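Local atomic coordinates of NmrA family protein (PDB entry 3QVO), a protein that is of unknown function but, as a Rossmann-fold member of the NmrA family, probably binds NAD(P). Residues M23-I28 against G88-Y93; T48-L53 against N68-M73; D116-I121 against G162-I167; L27-G32 against T52-Q57. All coordinates share one frame; numbering follows the deposited sequence.

Contact 1: residues M23-I28 against G88-Y93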
loop_
_atom_site.group_PDB
_atom_site.type_symbol
_atom_site.label_atom_id
_atom_site.label_comp_id
_atom_site.label_asym_id
_atom_site.label_seq_id
_atom_site.Cartn_x
_atom_site.Cartn_y
_atom_site.Cartn_z
HETATM N N MSE A 23 12.158 17.211 5.513
HETATM C CA MSE A 23 11.988 15.801 5.715
HETATM C C MSE A 23 10.679 15.411 5.038
HETATM O O MSE A 23 9.733 16.203 5.003
HETATM C CB MSE A 23 11.897 15.468 7.216
HETATM C CG MSE A 23 12.489 14.077 7.513
HETATM SE SE MSE A 23 14.404 14.241 7.711
HETATM C CE MSE A 23 14.332 15.460 9.218
ATOM N N LYS A 24 10.650 14.197 4.505
ATOM C CA LYS A 24 9.505 13.641 3.891
ATOM C C LYS A 24 8.957 12.614 4.878
ATOM O O LYS A 24 9.672 11.650 5.213
ATOM C CB LYS A 24 9.931 12.979 2.595
ATOM C CG LYS A 24 8.784 12.346 1.840
ATOM C CD LYS A 24 9.262 11.686 0.523
ATOM C CE LYS A 24 9.393 12.704 -0.624
ATOM N NZ LYS A 24 10.069 12.113 -1.862
ATOM N N ASN A 25 7.715 12.827 5.353
ATOM C CA ASN A 25 7.117 12.009 6.403
ATOM C C ASN A 25 6.194 10.971 5.794
ATOM O O ASN A 25 5.160 11.323 5.243
ATOM C CB ASN A 25 6.341 12.902 7.366
ATOM C CG ASN A 25 7.264 13.763 8.259
ATOM O OD1 ASN A 25 8.424 13.487 8.368
ATOM N ND2 ASN A 25 6.709 14.758 8.943
ATOM N N VAL A 26 6.564 9.700 5.893
ATOM C CA VAL A 26 5.815 8.624 5.313
ATOM C C VAL A 26 5.197 7.779 6.422
ATOM O O VAL A 26 5.909 7.381 7.357
ATOM C CB VAL A 26 6.717 7.756 4.456
ATOM C CG1 VAL A 26 5.968 6.590 3.941
ATOM C CG2 VAL A 26 7.284 8.567 3.316
ATOM N N LEU A 27 3.872 7.561 6.357
ATOM C CA LEU A 27 3.179 6.704 7.322
ATOM C C LEU A 27 2.856 5.377 6.672
ATOM O O LEU A 27 2.212 5.352 5.629
ATOM C CB LEU A 27 1.904 7.379 7.798
ATOM C CG LEU A 27 0.975 6.602 8.711
ATOM C CD1 LEU A 27 1.644 6.208 10.036
ATOM C CD2 LEU A 27 -0.294 7.396 8.872
ATOM N N ILE A 28 3.337 4.287 7.269
ATOM C CA ILE A 28 3.127 2.969 6.746
ATOM C C ILE A 28 2.091 2.308 7.645
ATOM O O ILE A 28 2.374 1.998 8.820
ATOM C CB ILE A 28 4.457 2.180 6.697
ATOM C CG1 ILE A 28 5.438 2.919 5.763
ATOM C CG2 ILE A 28 4.223 0.751 6.209
ATOM C CD1 ILE A 28 6.755 2.294 5.578
ATOM N N GLY A 88 0.964 15.626 10.637
ATOM C CA GLY A 88 2.250 16.017 10.090
ATOM C C GLY A 88 2.798 15.153 8.956
ATOM O O GLY A 88 3.912 15.398 8.516
ATOM N N GLN A 89 2.037 14.160 8.475
ATOM C CA GLN A 89 2.521 13.243 7.450
ATOM C C GLN A 89 2.367 13.810 6.053
ATOM O O GLN A 89 1.486 14.591 5.793
ATOM C CB GLN A 89 1.792 11.904 7.503
ATOM C CG GLN A 89 1.865 11.163 8.841
ATOM C CD GLN A 89 3.251 10.669 9.192
ATOM O OE1 GLN A 89 4.155 10.708 8.362
ATOM N NE2 GLN A 89 3.406 10.129 10.405
ATOM N N ASP A 90 3.204 13.365 5.146
ATOM C CA ASP A 90 3.139 13.799 3.752
ATOM C C ASP A 90 2.579 12.709 2.848
ATOM O O ASP A 90 1.942 13.015 1.872
ATOM C CB ASP A 90 4.537 14.209 3.289
ATOM C CG ASP A 90 5.089 15.312 4.145
ATOM O OD1 ASP A 90 4.377 16.326 4.256
ATOM O OD2 ASP A 90 6.167 15.161 4.785
ATOM N N ILE A 91 2.853 11.449 3.150
ATOM C CA ILE A 91 2.524 10.363 2.240
ATOM C C ILE A 91 2.114 9.188 3.078
ATOM O O ILE A 91 2.800 8.843 4.029
ATOM C CB ILE A 91 3.706 9.935 1.376
ATOM C CG1 ILE A 91 4.093 11.017 0.371
ATOM C CG2 ILE A 91 3.372 8.722 0.566
ATOM C CD1 ILE A 91 5.468 10.784 -0.275
ATOM N N VAL A 92 0.959 8.616 2.742
ATOM C CA VAL A 92 0.423 7.447 3.426
ATOM C C VAL A 92 0.531 6.282 2.492
ATOM O O VAL A 92 0.149 6.373 1.325
ATOM C CB VAL A 92 -1.060 7.650 3.820
ATOM C CG1 VAL A 92 -1.639 6.373 4.450
ATOM C CG2 VAL A 92 -1.183 8.816 4.776
ATOM N N TYR A 93 1.072 5.199 3.034
ATOM C CA TYR A 93 1.197 3.968 2.346
ATOM C C TYR A 93 0.464 2.939 3.179
ATOM O O TYR A 93 0.831 2.673 4.317
ATOM C CB TYR A 93 2.667 3.613 2.147
ATOM C CG TYR A 93 2.901 2.117 1.956
ATOM C CD1 TYR A 93 1.997 1.352 1.272
ATOM C CD2 TYR A 93 4.053 1.492 2.429
ATOM C CE1 TYR A 93 2.164 0.016 1.084
ATOM C CE2 TYR A 93 4.217 0.104 2.244
ATOM C CZ TYR A 93 3.235 -0.603 1.569
ATOM O OH TYR A 93 3.323 -1.940 1.347
HETATM O O HOH W 1 6.927 17.335 6.076
#
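Asn25 and Asp90 carry most of the polar chemistry between these two parallel strands. The backbone N of Asn25 donates at 2.9 Å to Asp90 OD2, which accepts on its anti lone pair; Asn25 O in return accepts from Asp90 N (2.8 Å) and Ile91 N (3.1 Å), both in the carbonyl plane. With CG beside its own backbone N (chi1 -72°), the Asn25 amide sends ND2 to Gly88 O at 2.9 Å in an almost straight bond, the acceptor lying in the amide plane but the donor standing above the plane of the glycine carbonyl. A water bridges Met23 O and Asp90 OD2. Further along, Leu27 N to Ile91 O and Tyr93 N to Leu27 O continue the parallel ladder.

Apolar contacts flank these bonds. Ile28 CG2 meets Tyr93 CD2 at 3.9 Å on the face of Val26 and Ile91, while on the face of Leu27 and Val92 the folded Gln89 chain lays CD against Leu27 CB at 3.8 Å; Gln89 NE2 is held by Ala85 O and Thr52 OG1. The pairing thus passes from a polar end, where the Asp90 carboxylate holds the backbone N of Asn25 and the Asn25 amide holds Gly88 O, into a buried hydrophobic core.

Contact 2: residues T48-L53 against N68-M73; sequences TIKQTL and NSQIIM
The side-chain amides of Gln51 and Asn68 meet with their planes 88° apart. Asn68 OD1 lies at the NE2 edge of the Gln51 amide, in its plane, and accepts a bond of 3.1 Å from Gln51 NE2; seen from the asparagine, the donor is tilted 25° from the carbonyl plane. The near-perpendicular planes make this an edge bond and not a stack. Gln51 turns its CG between backbone N and carbonyl carbon (chi1 53°) and then runs extended, which carries NE2 across to Asn68, just ahead of the neighbouring strand. NE2 also donates to Ile40 O, while Asn68 ND2 is held by Leu43 O and Lys46 O, so the amide pair ties the start of strand 69-73 to the end of helix 34-43 and the loop after it.

Strands 49-55 and 69-73 run parallel as neighbours in the central sheet of the Rossmann fold. Gln51 N to Asn68 O, Gln70 N to Gln51 O, Leu53 N to Gln70 O and Ile72 N to Leu53 O form the ladder. Tight CA-H...O approaches accompany it, the shortest from Ser69 CA to Gln51 O at 3.1 Å.

On the face shared with Gln51, Leu53 reaches over with CD1, which touches Ser69 CB at 3.9 Å and Ile71 CG1 at 4.1 Å. Across the other face, the outstretched Lys50 brings NZ within 3.6 Å of Gln70 OE1.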
loop_
_atom_site.group_PDB
_atom_site.type_symbol
_atom_site.label_atom_id
_atom_site.label_comp_id
_atom_site.label_asym_id
_atom_site.label_seq_id
_atom_site.Cartn_x
_atom_site.Cartn_y
_atom_site.Cartn_z
ATOM N N THR A 48 16.626 11.497 4.605
ATOM C CA THR A 48 15.660 12.605 4.570
ATOM C C THR A 48 14.167 12.151 4.562
ATOM O O THR A 48 13.258 12.941 4.352
ATOM C CB THR A 48 15.944 13.436 3.373
ATOM O OG1 THR A 48 15.582 12.702 2.213
ATOM C CG2 THR A 48 17.428 13.713 3.307
ATOM N N ILE A 49 13.936 10.862 4.765
ATOM C CA ILE A 49 12.624 10.339 5.024
ATOM C C ILE A 49 12.530 10.045 6.507
ATOM O O ILE A 49 13.479 9.553 7.109
ATOM C CB ILE A 49 12.432 8.972 4.373
ATOM C CG1 ILE A 49 12.516 9.101 2.860
ATOM C CG2 ILE A 49 11.147 8.283 4.947
ATOM C CD1 ILE A 49 11.264 9.283 2.150
ATOM N N LYS A 50 11.393 10.319 7.091
ATOM C CA LYS A 50 11.080 9.762 8.388
ATOM C C LYS A 50 9.897 8.827 8.174
ATOM O O LYS A 50 8.843 9.281 7.694
ATOM C CB LYS A 50 10.703 10.839 9.378
ATOM C CG LYS A 50 10.149 10.259 10.690
ATOM C CD LYS A 50 9.667 11.341 11.696
ATOM C CE LYS A 50 8.560 10.781 12.652
ATOM N NZ LYS A 50 8.177 11.738 13.812
ATOM N N GLN A 51 10.048 7.547 8.523
ATOM C CA GLN A 51 8.942 6.593 8.300
ATOM C C GLN A 51 8.294 6.189 9.609
ATOM O O GLN A 51 8.960 5.782 10.538
ATOM C CB GLN A 51 9.403 5.351 7.503
ATOM C CG GLN A 51 10.621 4.606 8.035
ATOM C CD GLN A 51 11.013 3.439 7.143
ATOM O OE1 GLN A 51 10.156 2.854 6.491
ATOM N NE2 GLN A 51 12.292 3.063 7.147
ATOM N N THR A 52 6.987 6.362 9.691
ATOM C CA THR A 52 6.250 6.010 10.868
ATOM C C THR A 52 5.580 4.690 10.588
ATOM O O THR A 52 4.857 4.562 9.617
ATOM C CB THR A 52 5.202 7.039 11.150
ATOM O OG1 THR A 52 5.830 8.305 11.350
ATOM C CG2 THR A 52 4.337 6.640 12.379
ATOM N N LEU A 53 5.826 3.708 11.443
ATOM C CA LEU A 53 5.423 2.330 11.192
ATOM C C LEU A 53 4.329 1.982 12.184
ATOM O O LEU A 53 4.580 1.767 13.374
ATOM C CB LEU A 53 6.605 1.406 11.351
ATOM C CG LEU A 53 7.869 1.787 10.566
ATOM C CD1 LEU A 53 8.961 0.737 10.792
ATOM C CD2 LEU A 53 7.632 2.000 9.059
ATOM N N ASN A 68 15.619 5.924 11.041
ATOM C CA ASN A 68 14.670 6.910 10.574
ATOM C C ASN A 68 13.189 6.478 10.797
ATOM O O ASN A 68 12.295 7.022 10.158
ATOM C CB ASN A 68 14.943 7.265 9.114
ATOM C CG ASN A 68 14.607 6.103 8.149
ATOM O OD1 ASN A 68 14.254 5.003 8.588
ATOM N ND2 ASN A 68 14.700 6.359 6.845
ATOM N N SER A 69 12.935 5.564 11.742
ATOM C CA SER A 69 11.579 5.025 11.960
ATOM C C SER A 69 11.036 5.379 13.301
ATOM O O SER A 69 11.764 5.645 14.235
ATOM C CB SER A 69 11.527 3.498 11.851
ATOM O OG SER A 69 12.176 2.866 12.962
ATOM N N GLN A 70 9.706 5.424 13.359
ATOM C CA GLN A 70 9.003 5.548 14.589
ATOM C C GLN A 70 7.952 4.451 14.518
ATOM O O GLN A 70 7.235 4.319 13.518
ATOM C CB GLN A 70 8.376 6.927 14.741
ATOM C CG GLN A 70 7.537 7.045 15.961
ATOM C CD GLN A 70 7.556 8.436 16.580
ATOM O OE1 GLN A 70 6.881 9.346 16.103
ATOM N NE2 GLN A 70 8.350 8.603 17.651
ATOM N N ILE A 71 7.892 3.657 15.568
ATOM C CA ILE A 71 7.015 2.515 15.596
ATOM C C ILE A 71 5.911 2.774 16.589
ATOM O O ILE A 71 6.155 2.961 17.789
ATOM C CB ILE A 71 7.748 1.241 15.978
ATOM C CG1 ILE A 71 8.720 0.858 14.861
ATOM C CG2 ILE A 71 6.729 0.120 16.169
ATOM C CD1 ILE A 71 9.777 -0.147 15.295
ATOM N N ILE A 72 4.715 2.827 16.036
ATOM C CA ILE A 72 3.492 3.134 16.748
ATOM C C ILE A 72 2.516 1.946 16.774
ATOM O O ILE A 72 2.240 1.316 15.736
ATOM C CB ILE A 72 2.815 4.302 16.092
ATOM C CG1 ILE A 72 3.726 5.567 16.206
ATOM C CG2 ILE A 72 1.465 4.527 16.748
ATOM C CD1 ILE A 72 3.259 6.713 15.317
HETATM N N MSE A 73 2.059 1.616 17.977
HETATM C CA MSE A 73 1.047 0.576 18.157
HETATM C C MSE A 73 -0.323 1.158 17.897
HETATM O O MSE A 73 -0.753 2.090 18.552
HETATM C CB MSE A 73 1.054 -0.053 19.561
HETATM C CG MSE A 73 0.030 -1.230 19.705
HETATM SE SE MSE A 73 0.309 -2.205 21.374
HETATM C CE MSE A 73 -0.542 -0.903 22.570
#

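Contact 3: residues D116-I121 against G162-I167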
loop_
_atom_site.group_PDB
_atom_site.type_symbol
_atom_site.label_atom_id
_atom_site.label_comp_id
_atom_site.label_asym_id
_atom_site.label_seq_id
_atom_site.Cartn_x
_atom_site.Cartn_y
_atom_site.Cartn_z
ATOM N N ASP A 116 -5.119 17.106 6.911
ATOM C CA ASP A 116 -4.619 17.837 5.773
ATOM C C ASP A 116 -3.519 17.091 5.015
ATOM O O ASP A 116 -2.643 17.699 4.476
ATOM C CB ASP A 116 -4.173 19.230 6.215
ATOM C CG ASP A 116 -4.081 20.225 5.068
ATOM O OD1 ASP A 116 -4.762 20.059 4.033
ATOM O OD2 ASP A 116 -3.280 21.187 5.186
ATOM N N VAL A 117 -3.605 15.765 4.953
ATOM C CA VAL A 117 -2.695 14.928 4.187
ATOM C C VAL A 117 -3.394 14.529 2.912
ATOM O O VAL A 117 -4.571 14.169 2.970
ATOM C CB VAL A 117 -2.370 13.666 4.976
ATOM C CG1 VAL A 117 -1.345 12.835 4.253
ATOM C CG2 VAL A 117 -1.896 14.066 6.429
ATOM N N LYS A 118 -2.688 14.596 1.771
ATOM C CA LYS A 118 -3.278 14.374 0.455
ATOM C C LYS A 118 -2.869 13.092 -0.282
ATOM O O LYS A 118 -3.638 12.598 -1.105
ATOM C CB LYS A 118 -2.904 15.544 -0.460
ATOM C CG LYS A 118 -3.562 16.860 -0.132
ATOM C CD LYS A 118 -2.999 17.998 -0.982
ATOM C CE LYS A 118 -3.779 19.329 -0.743
ATOM N NZ LYS A 118 -3.863 19.707 0.727
ATOM N N ARG A 119 -1.637 12.619 -0.071
ATOM C CA ARG A 119 -1.033 11.604 -0.934
ATOM C C ARG A 119 -1.119 10.215 -0.341
ATOM O O ARG A 119 -0.525 9.961 0.729
ATOM C CB ARG A 119 0.427 11.959 -1.240
ATOM C CG ARG A 119 1.017 11.121 -2.364
ATOM C CD ARG A 119 0.468 11.505 -3.704
ATOM N NE ARG A 119 1.085 10.732 -4.773
ATOM C CZ ARG A 119 0.625 9.589 -5.266
ATOM N NH1 ARG A 119 1.288 9.005 -6.227
ATOM N NH2 ARG A 119 -0.504 9.046 -4.847
ATOM N N LEU A 120 -1.853 9.330 -1.039
ATOM C CA LEU A 120 -2.132 7.966 -0.604
ATOM C C LEU A 120 -1.718 6.933 -1.626
ATOM O O LEU A 120 -2.054 7.037 -2.821
ATOM C CB LEU A 120 -3.643 7.808 -0.347
ATOM C CG LEU A 120 -4.198 6.416 0.018
ATOM C CD1 LEU A 120 -3.666 5.920 1.403
ATOM C CD2 LEU A 120 -5.721 6.431 -0.036
ATOM N N ILE A 121 -0.981 5.923 -1.160
ATOM C CA ILE A 121 -0.642 4.736 -1.963
ATOM C C ILE A 121 -1.338 3.589 -1.263
ATOM O O ILE A 121 -1.084 3.343 -0.079
ATOM C CB ILE A 121 0.886 4.482 -2.010
ATOM C CG1 ILE A 121 1.599 5.718 -2.547
ATOM C CG2 ILE A 121 1.189 3.267 -2.873
ATOM C CD1 ILE A 121 3.131 5.696 -2.421
ATOM N N GLY A 162 -11.247 12.618 -3.618
ATOM C CA GLY A 162 -10.550 13.843 -3.935
ATOM C C GLY A 162 -9.111 13.896 -3.417
ATOM O O GLY A 162 -8.522 14.980 -3.313
ATOM N N LEU A 163 -8.551 12.748 -3.059
ATOM C CA LEU A 163 -7.194 12.675 -2.559
ATOM C C LEU A 163 -6.287 12.428 -3.749
ATOM O O LEU A 163 -6.738 12.035 -4.801
ATOM C CB LEU A 163 -7.021 11.561 -1.499
ATOM C CG LEU A 163 -7.752 11.714 -0.155
ATOM C CD1 LEU A 163 -7.769 10.423 0.659
ATOM C CD2 LEU A 163 -7.138 12.820 0.708
ATOM N N GLU A 164 -4.994 12.634 -3.551
ATOM C CA GLU A 164 -4.001 12.340 -4.572
ATOM C C GLU A 164 -3.618 10.868 -4.392
ATOM O O GLU A 164 -2.688 10.554 -3.649
ATOM C CB GLU A 164 -2.796 13.291 -4.445
ATOM C CG GLU A 164 -3.064 14.719 -4.985
ATOM C CD GLU A 164 -1.940 15.735 -4.702
ATOM O OE1 GLU A 164 -1.101 15.508 -3.793
ATOM O OE2 GLU A 164 -1.905 16.791 -5.396
ATOM N N TYR A 165 -4.360 9.979 -5.038
ATOM C CA TYR A 165 -4.251 8.554 -4.765
ATOM C C TYR A 165 -3.533 7.795 -5.850
ATOM O O TYR A 165 -3.472 8.211 -6.972
ATOM C CB TYR A 165 -5.646 7.926 -4.538
ATOM C CG TYR A 165 -6.515 7.873 -5.778
ATOM C CD1 TYR A 165 -6.392 6.838 -6.677
ATOM C CD2 TYR A 165 -7.450 8.857 -6.041
ATOM C CE1 TYR A 165 -7.145 6.798 -7.813
ATOM C CE2 TYR A 165 -8.226 8.834 -7.168
ATOM C CZ TYR A 165 -8.065 7.787 -8.066
ATOM O OH TYR A 165 -8.823 7.685 -9.207
ATOM N N THR A 166 -2.951 6.679 -5.471
ATOM C CA THR A 166 -2.577 5.651 -6.403
ATOM C C THR A 166 -3.056 4.341 -5.774
ATOM O O THR A 166 -2.690 4.026 -4.641
ATOM C CB THR A 166 -1.087 5.584 -6.589
ATOM O OG1 THR A 166 -0.553 6.885 -6.939
ATOM C CG2 THR A 166 -0.735 4.515 -7.637
ATOM N N ILE A 167 -3.902 3.603 -6.487
ATOM C CA ILE A 167 -4.358 2.289 -6.035
ATOM C C ILE A 167 -3.506 1.300 -6.792
ATOM O O ILE A 167 -3.310 1.437 -7.994
ATOM C CB ILE A 167 -5.886 2.044 -6.338
ATOM C CG1 ILE A 167 -6.740 2.952 -5.458
ATOM C CG2 ILE A 167 -6.263 0.611 -6.101
ATOM C CD1 ILE A 167 -8.150 3.277 -5.989
#
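Arg119 reaches across to the neighbouring strand and grips Thr166 end-on, NH1 and NH2 both donating to the single hydroxyl oxygen OG1. The distances from Thr166 OG1 are 2.9 Å to Arg119 NH1 and 3.0 Å to Arg119 NH2, and the oxygen lies close to the guanidinium plane. The bend at chi2 (72°) after a CG anti to the backbone N turns the chain obliquely across toward strand 164-174, and Arg119 CD passes Glu164 O at 3.3 Å before the guanidinium arrives at the threonine. Arg119 NH2 also bonds Glu164 O at 2.9 Å, standing 49° above the plane of that carbonyl. Arg119 NE turns to Pro211 O, and Thr166 OG1 is in turn bonded to His214 O. The buried guanidinium is thus bonded by the hydroxyl of Thr166 and the carbonyls of Glu164 and Pro211, which should restrict its rotation.

Among the backbone bonds, Glu164 N to Lys118 O opens the ladder, followed by Leu120 N to Glu164 O and Thr166 N to Leu120 O. Glu164 O therefore takes two donors, Leu120 N and Arg119 NH2, from opposite faces of its plane.

Van der Waals contacts are slighter. Leu163 CD2 lies 3.7 Å from Val117 O and packs on Ile109 and Met112 of helix 101-114. Glu164 CB rests against Arg119 CD at 3.8 Å, while its carboxylate is turned 85° from the guanidinium. With nearly parallel axes, strands 119-123 and 164-174 are neighbours in the parallel part of the Rossmann-fold sheet, joined by a beta-alpha-beta crossover through helix 149-159.

Contact 4: residues L27-G32 against T52-Q57; sequences LILGAG and TLFARQ
Leu27 and Thr52, Ile28 and Leu53, and Leu29 and Phe54 are paired in register across the first beta-alpha-beta unit of the Rossmann fold, strand 24-29, helix 34-43 and strand 49-55. Ile28 and Leu53 lie side by side and point the same way, with Ile28 CD1 against Leu53 CD2 at 3.6 Å; both are covered by Ile40 of the connecting helix. On the opposite face of the sheet Leu27 comes at a slant to Thr52, Leu27 CD1 touching Thr52 CG2 at 3.6 Å. Leu29 is likewise turned obliquely to Phe54, and Leu29 CD2 meets ring atom CD2 of Phe54 at 3.5 Å. The aromatic ring is set by a CG anti to its backbone N (chi1 -171°), which carries it out from the sheet beside Leu29 and toward Ala85 and Val76.

The backbone ladder is short: Ile28 N donates to Thr52 O in a practically linear bond, and Phe54 N returns one to Ile28 O. Beyond Leu29 the chain leaves the strand at Gly30, whose positive phi begins the turn, in the glycine-rich Gly-Ala-Gly sequence that in Rossmann proteins commonly lies at the dinucleotide site. Here Ala31 turns its methyl toward the second strand, Ala31 CB resting on Leu53 CB at 3.7 Å. Phe54 O receives Ala31 N at 3.1 Å and, more weakly, Gly30 N at 3.0 Å.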
loop_
_atom_site.group_PDB
_atom_site.type_symbol
_atom_site.label_atom_id
_atom_site.label_comp_id
_atom_site.label_asym_id
_atom_site.label_seq_id
_atom_site.Cartn_x
_atom_site.Cartn_y
_atom_site.Cartn_z
ATOM N N LEU A 27 3.872 7.561 6.357
ATOM C CA LEU A 27 3.179 6.704 7.322
ATOM C C LEU A 27 2.856 5.377 6.672
ATOM O O LEU A 27 2.212 5.352 5.629
ATOM C CB LEU A 27 1.904 7.379 7.798
ATOM C CG LEU A 27 0.975 6.602 8.711
ATOM C CD1 LEU A 27 1.644 6.208 10.036
ATOM C CD2 LEU A 27 -0.294 7.396 8.872
ATOM N N ILE A 28 3.337 4.287 7.269
ATOM C CA ILE A 28 3.127 2.969 6.746
ATOM C C ILE A 28 2.091 2.308 7.645
ATOM O O ILE A 28 2.374 1.998 8.820
ATOM C CB ILE A 28 4.457 2.180 6.697
ATOM C CG1 ILE A 28 5.438 2.919 5.763
ATOM C CG2 ILE A 28 4.223 0.751 6.209
ATOM C CD1 ILE A 28 6.755 2.294 5.578
ATOM N N LEU A 29 0.876 2.120 7.108
ATOM C CA LEU A 29 -0.190 1.447 7.843
ATOM C C LEU A 29 -0.154 -0.024 7.558
ATOM O O LEU A 29 -0.090 -0.397 6.424
ATOM C CB LEU A 29 -1.530 1.989 7.394
ATOM C CG LEU A 29 -1.690 3.469 7.664
ATOM C CD1 LEU A 29 -2.973 3.890 6.956
ATOM C CD2 LEU A 29 -1.688 3.702 9.196
ATOM N N GLY A 30 -0.184 -0.872 8.570
ATOM C CA GLY A 30 0.001 -2.327 8.345
ATOM C C GLY A 30 1.477 -2.665 8.191
ATOM O O GLY A 30 1.887 -3.457 7.331
ATOM N N ALA A 31 2.299 -2.060 9.034
ATOM C CA ALA A 31 3.753 -2.075 8.803
ATOM C C ALA A 31 4.357 -3.444 9.074
ATOM O O ALA A 31 5.469 -3.685 8.697
ATOM C CB ALA A 31 4.458 -1.004 9.630
ATOM N N GLY A 32 3.637 -4.347 9.728
ATOM C CA GLY A 32 4.122 -5.740 9.855
ATOM C C GLY A 32 3.871 -6.639 8.647
ATOM O O GLY A 32 4.177 -7.805 8.669
ATOM N N THR A 52 6.987 6.362 9.691
ATOM C CA THR A 52 6.250 6.010 10.868
ATOM C C THR A 52 5.580 4.690 10.588
ATOM O O THR A 52 4.857 4.562 9.617
ATOM C CB THR A 52 5.202 7.039 11.150
ATOM O OG1 THR A 52 5.830 8.305 11.350
ATOM C CG2 THR A 52 4.337 6.640 12.379
ATOM N N LEU A 53 5.826 3.708 11.443
ATOM C CA LEU A 53 5.423 2.330 11.192
ATOM C C LEU A 53 4.329 1.982 12.184
ATOM O O LEU A 53 4.580 1.767 13.374
ATOM C CB LEU A 53 6.605 1.406 11.351
ATOM C CG LEU A 53 7.869 1.787 10.566
ATOM C CD1 LEU A 53 8.961 0.737 10.792
ATOM C CD2 LEU A 53 7.632 2.000 9.059
ATOM N N PHE A 54 3.103 1.944 11.670
ATOM C CA PHE A 54 1.899 1.780 12.446
ATOM C C PHE A 54 1.450 0.340 12.292
ATOM O O PHE A 54 1.159 -0.090 11.189
ATOM C CB PHE A 54 0.879 2.704 11.823
ATOM C CG PHE A 54 -0.388 2.873 12.586
ATOM C CD1 PHE A 54 -0.515 3.878 13.550
ATOM C CD2 PHE A 54 -1.509 2.110 12.255
ATOM C CE1 PHE A 54 -1.733 4.079 14.195
ATOM C CE2 PHE A 54 -2.712 2.281 12.897
ATOM C CZ PHE A 54 -2.843 3.270 13.879
ATOM N N ALA A 55 1.396 -0.392 13.410
ATOM C CA ALA A 55 0.965 -1.754 13.394
ATOM C C ALA A 55 0.282 -2.182 14.688
ATOM O O ALA A 55 0.554 -1.667 15.762
ATOM C CB ALA A 55 2.155 -2.661 13.129
ATOM N N ARG A 56 -0.568 -3.189 14.544
ATOM C CA ARG A 56 -1.359 -3.731 15.597
ATOM C C ARG A 56 -0.468 -4.396 16.607
ATOM O O ARG A 56 -0.625 -4.208 17.811
ATOM C CB ARG A 56 -2.338 -4.775 15.020
ATOM C CG ARG A 56 -3.757 -4.260 14.730
ATOM C CD ARG A 56 -4.635 -5.321 14.025
ATOM N NE ARG A 56 -5.469 -6.099 14.965
ATOM C CZ ARG A 56 -6.814 -6.053 15.025
ATOM N NH1 ARG A 56 -7.532 -5.252 14.201
ATOM N NH2 ARG A 56 -7.470 -6.814 15.915
ATOM N N GLN A 57 0.450 -5.218 16.103
ATOM C CA GLN A 57 1.391 -5.914 16.951
ATOM C C GLN A 57 2.790 -5.528 16.486
ATOM O O GLN A 57 3.356 -6.156 15.583
ATOM C CB GLN A 57 1.148 -7.422 16.900
ATOM C CG GLN A 57 -0.235 -7.804 17.379
ATOM C CD GLN A 57 -0.495 -9.306 17.290
ATOM O OE1 GLN A 57 -0.680 -9.863 16.197
ATOM N NE2 GLN A 57 -0.503 -9.964 18.440
#

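In the fold
From the N terminus, strand 24-29 opens both contact 1 and contact 4. Contact 4 closes first, after helix 34-43, by pairing it with strand 49-55. That strand then starts contact 2, which closes a helix-free loop at strand 69-73. The chain next returns through helix 79-86 to strand 91-95 on the other side of strand 24-29, where contact 1 closes; contact 2 is nested inside its loop. Contact 3 follows in series, pairing strand 119-123 with strand 164-174 after helix 149-159. Strand 119-123 also adjoins strand 91-95, so contacts 1 and 3 touch, and the strand order 69-73, 49-55, 24-29, 91-95, 119-123, 164-174 forms the continuous parallel part of the mixed sheet.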